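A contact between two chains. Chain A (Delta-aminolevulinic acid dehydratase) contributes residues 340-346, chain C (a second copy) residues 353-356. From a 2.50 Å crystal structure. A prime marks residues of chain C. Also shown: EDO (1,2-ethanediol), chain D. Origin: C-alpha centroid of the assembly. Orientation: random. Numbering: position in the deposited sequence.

Chain A, residues 340-346: WMVEDMK
Chain C (353-356) EPCY

Residues 340-346 of chain A are helical throughout, continuing a helix that begins earlier in the chain. Their phi/psi values run from -59/-44 at Trp340 to -83/-19 at Lys346, and three i to i+4 hydrogen bonds, Asp344 N to Trp340 O, Met345 N to Met341 O and Lys346 N to Val342 O, each measure 3.0 Å. In chain C, residues 353-355 form a strand, with phi/psi of -157/165 at Glu353′, -71/150 at Pro354′ and -139/165 at Cys355′; Tyr356′ (phi -145) ends in the C-terminal carboxylate. The strand crosses the helix nearly at right angles, 100° between N-to-C directions, with the axes 8.4 Å apart at closest approach. Register is set by Met341 and Pro354′, whose CA atoms are 6.5 Å apart.

No hydrogen bond joins the stretches. The contact buries 265 Å² in total, and Met341 and Pro354′, both buried, contribute 87 Å² each. Met341 points its CA-to-CB bond toward the strand and adopts chi1 -73° (m), chi2 176° (t) and chi3 69° (p). The trans chi2 extends the chain, and the final turn at chi3 places the methyl group against the strand backbone: Met341 CE lies 3.3 Å from Pro354′ O and 3.5 Å from Cys355′ CA. An unbranched, flexible thioether suits this place, because it can reach the strand while presenting a methyl group to its backbone.

Pro354′ directs its CA-to-CB bond toward the helix, its ring puckered C-gamma exo. Three helix side chains touch the ring: Met341 CE is 4.2 Å from Pro354′ CB, Met345 CG is 4.4 Å from Pro354′ CB, and Val342 CG2 is 4.3 Å from Pro354′ CG. The compact apolar ring thus packs against two residues one helical turn apart, Met341 and Met345, as well as Val342. Val342 (chi1 172°, t) approaches with its CA-to-CB bond sideways; the CA-to-CB bond of Met345 points toward the strand, with chi1 -159° (t), chi2 74° (p) and chi3 -110°, between wells.

Tyr356′, of which 35 Å² is covered by the helix stretch, extends the contact beyond the proline. Its chi1 of 72° (p) and chi2 of 96° bring the ring edge to the methionine sulfur: Met341 SD is 3.6 Å from Tyr356′ CD2 and 4.7 Å from the Tyr356′ ring centroid, 86° off the ring normal, hence almost in the ring plane. Tyr356′ OH is hydrogen-bonded elsewhere in the structure. The CA-to-CB bond of Cys355′ (chi1 71°, p) points away from the helix, and its closest atom to Met341 is CA. The CA-to-CB bond of Glu353′ lies sideways to the helix, and Glu353′ OE1 accepts a 2.6 Å hydrogen bond from O1 of the 1,2-ethanediol.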

# COMPACT_ATOMS: atom_id res chain seq x y z
N TRP A 340 -41.88 5.04 1.06
CA TRP A 340 -41.85 4.32 2.30
C TRP A 340 -41.13 5.13 3.35
O TRP A 340 -41.56 5.23 4.49
CB TRP A 340 -41.15 2.99 2.12
CG TRP A 340 -41.96 1.97 1.42
CD1 TRP A 340 -43.31 1.76 1.53
CD2 TRP A 340 -41.47 0.97 0.52
NE1 TRP A 340 -43.68 0.70 0.74
CE2 TRP A 340 -42.57 0.20 0.12
CE3 TRP A 340 -40.21 0.66 0.03
CZ2 TRP A 340 -42.45 -0.87 -0.76
CZ3 TRP A 340 -40.08 -0.40 -0.85
CH2 TRP A 340 -41.18 -1.15 -1.23
N MET A 341 -40.01 5.72 2.96
CA MET A 341 -39.25 6.52 3.88
C MET A 341 -40.06 7.71 4.36
O MET A 341 -40.09 8.00 5.57
CB MET A 341 -37.93 6.97 3.24
CG MET A 341 -36.92 5.85 3.10
SD MET A 341 -35.40 6.32 2.24
CE MET A 341 -34.73 7.40 3.46
N VAL A 342 -40.75 8.39 3.43
CA VAL A 342 -41.52 9.59 3.80
C VAL A 342 -42.74 9.22 4.64
O VAL A 342 -43.00 9.84 5.63
CB VAL A 342 -41.88 10.46 2.58
CG1 VAL A 342 -42.84 11.60 2.97
CG2 VAL A 342 -40.57 11.02 1.94
N GLU A 343 -43.44 8.15 4.30
CA GLU A 343 -44.53 7.68 5.16
C GLU A 343 -44.10 7.31 6.59
O GLU A 343 -44.83 7.58 7.54
CB GLU A 343 -45.27 6.52 4.49
CG GLU A 343 -46.30 7.03 3.49
CD GLU A 343 -46.78 6.00 2.45
OE1 GLU A 343 -46.33 4.80 2.48
OE2 GLU A 343 -47.61 6.43 1.59
N ASP A 344 -42.92 6.71 6.73
CA ASP A 344 -42.44 6.29 8.04
C ASP A 344 -42.10 7.52 8.86
O ASP A 344 -42.46 7.62 10.03
CB ASP A 344 -41.22 5.40 7.92
CG ASP A 344 -40.77 4.90 9.25
OD1 ASP A 344 -41.47 4.04 9.81
OD2 ASP A 344 -39.74 5.35 9.76
N MET A 345 -41.46 8.49 8.22
CA MET A 345 -41.07 9.71 8.91
C MET A 345 -42.27 10.55 9.29
O MET A 345 -42.23 11.27 10.28
CB MET A 345 -40.15 10.54 8.02
CG MET A 345 -39.29 11.54 8.73
SD MET A 345 -37.89 10.84 9.63
CE MET A 345 -38.46 11.16 11.29
N LYS A 346 -43.34 10.48 8.50
CA LYS A 346 -44.54 11.25 8.82
C LYS A 346 -45.36 10.49 9.82
O LYS A 346 -46.20 11.07 10.49
CB LYS A 346 -45.39 11.52 7.58
CG LYS A 346 -44.99 12.75 6.79
CD LYS A 346 -45.82 12.79 5.47
CE LYS A 346 -45.90 14.17 4.80
NZ LYS A 346 -45.01 15.21 5.44
N GLU C 353 -33.59 15.77 5.21
CA GLU C 353 -34.43 14.77 4.59
C GLU C 353 -34.35 13.47 5.40
O GLU C 353 -33.49 13.32 6.25
CB GLU C 353 -34.05 14.55 3.10
CG GLU C 353 -32.71 13.89 2.83
CD GLU C 353 -32.41 13.82 1.33
OE1 GLU C 353 -31.57 14.57 0.81
OE2 GLU C 353 -33.06 13.02 0.64
N PRO C 354 -35.28 12.53 5.16
CA PRO C 354 -35.23 11.24 5.88
C PRO C 354 -34.09 10.38 5.42
O PRO C 354 -33.68 10.44 4.26
CB PRO C 354 -36.52 10.56 5.47
CG PRO C 354 -37.34 11.62 4.75
CD PRO C 354 -36.41 12.60 4.22
N CYS C 355 -33.60 9.55 6.34
CA CYS C 355 -32.60 8.51 6.06
C CYS C 355 -32.95 7.24 6.82
O CYS C 355 -33.76 7.25 7.73
CB CYS C 355 -31.20 8.98 6.46
SG CYS C 355 -30.84 9.12 8.28
N TYR C 356 -32.32 6.14 6.42
CA TYR C 356 -32.34 4.92 7.21
C TYR C 356 -31.01 4.23 7.04
O TYR C 356 -30.22 4.59 6.16
CB TYR C 356 -33.48 4.00 6.86
CG TYR C 356 -33.36 3.31 5.54
CD1 TYR C 356 -32.83 2.02 5.45
CD2 TYR C 356 -33.77 3.92 4.38
CE1 TYR C 356 -32.70 1.39 4.25
CE2 TYR C 356 -33.65 3.29 3.17
CZ TYR C 356 -33.11 2.01 3.10
OH TYR C 356 -32.99 1.38 1.87
OXT TYR C 356 -30.72 3.34 7.83
C1 EDO D . -30.21 16.15 3.03
O1 EDO D . -31.36 16.64 2.31
C2 EDO D . -28.99 16.92 2.55
O2 EDO D . -28.30 16.19 1.56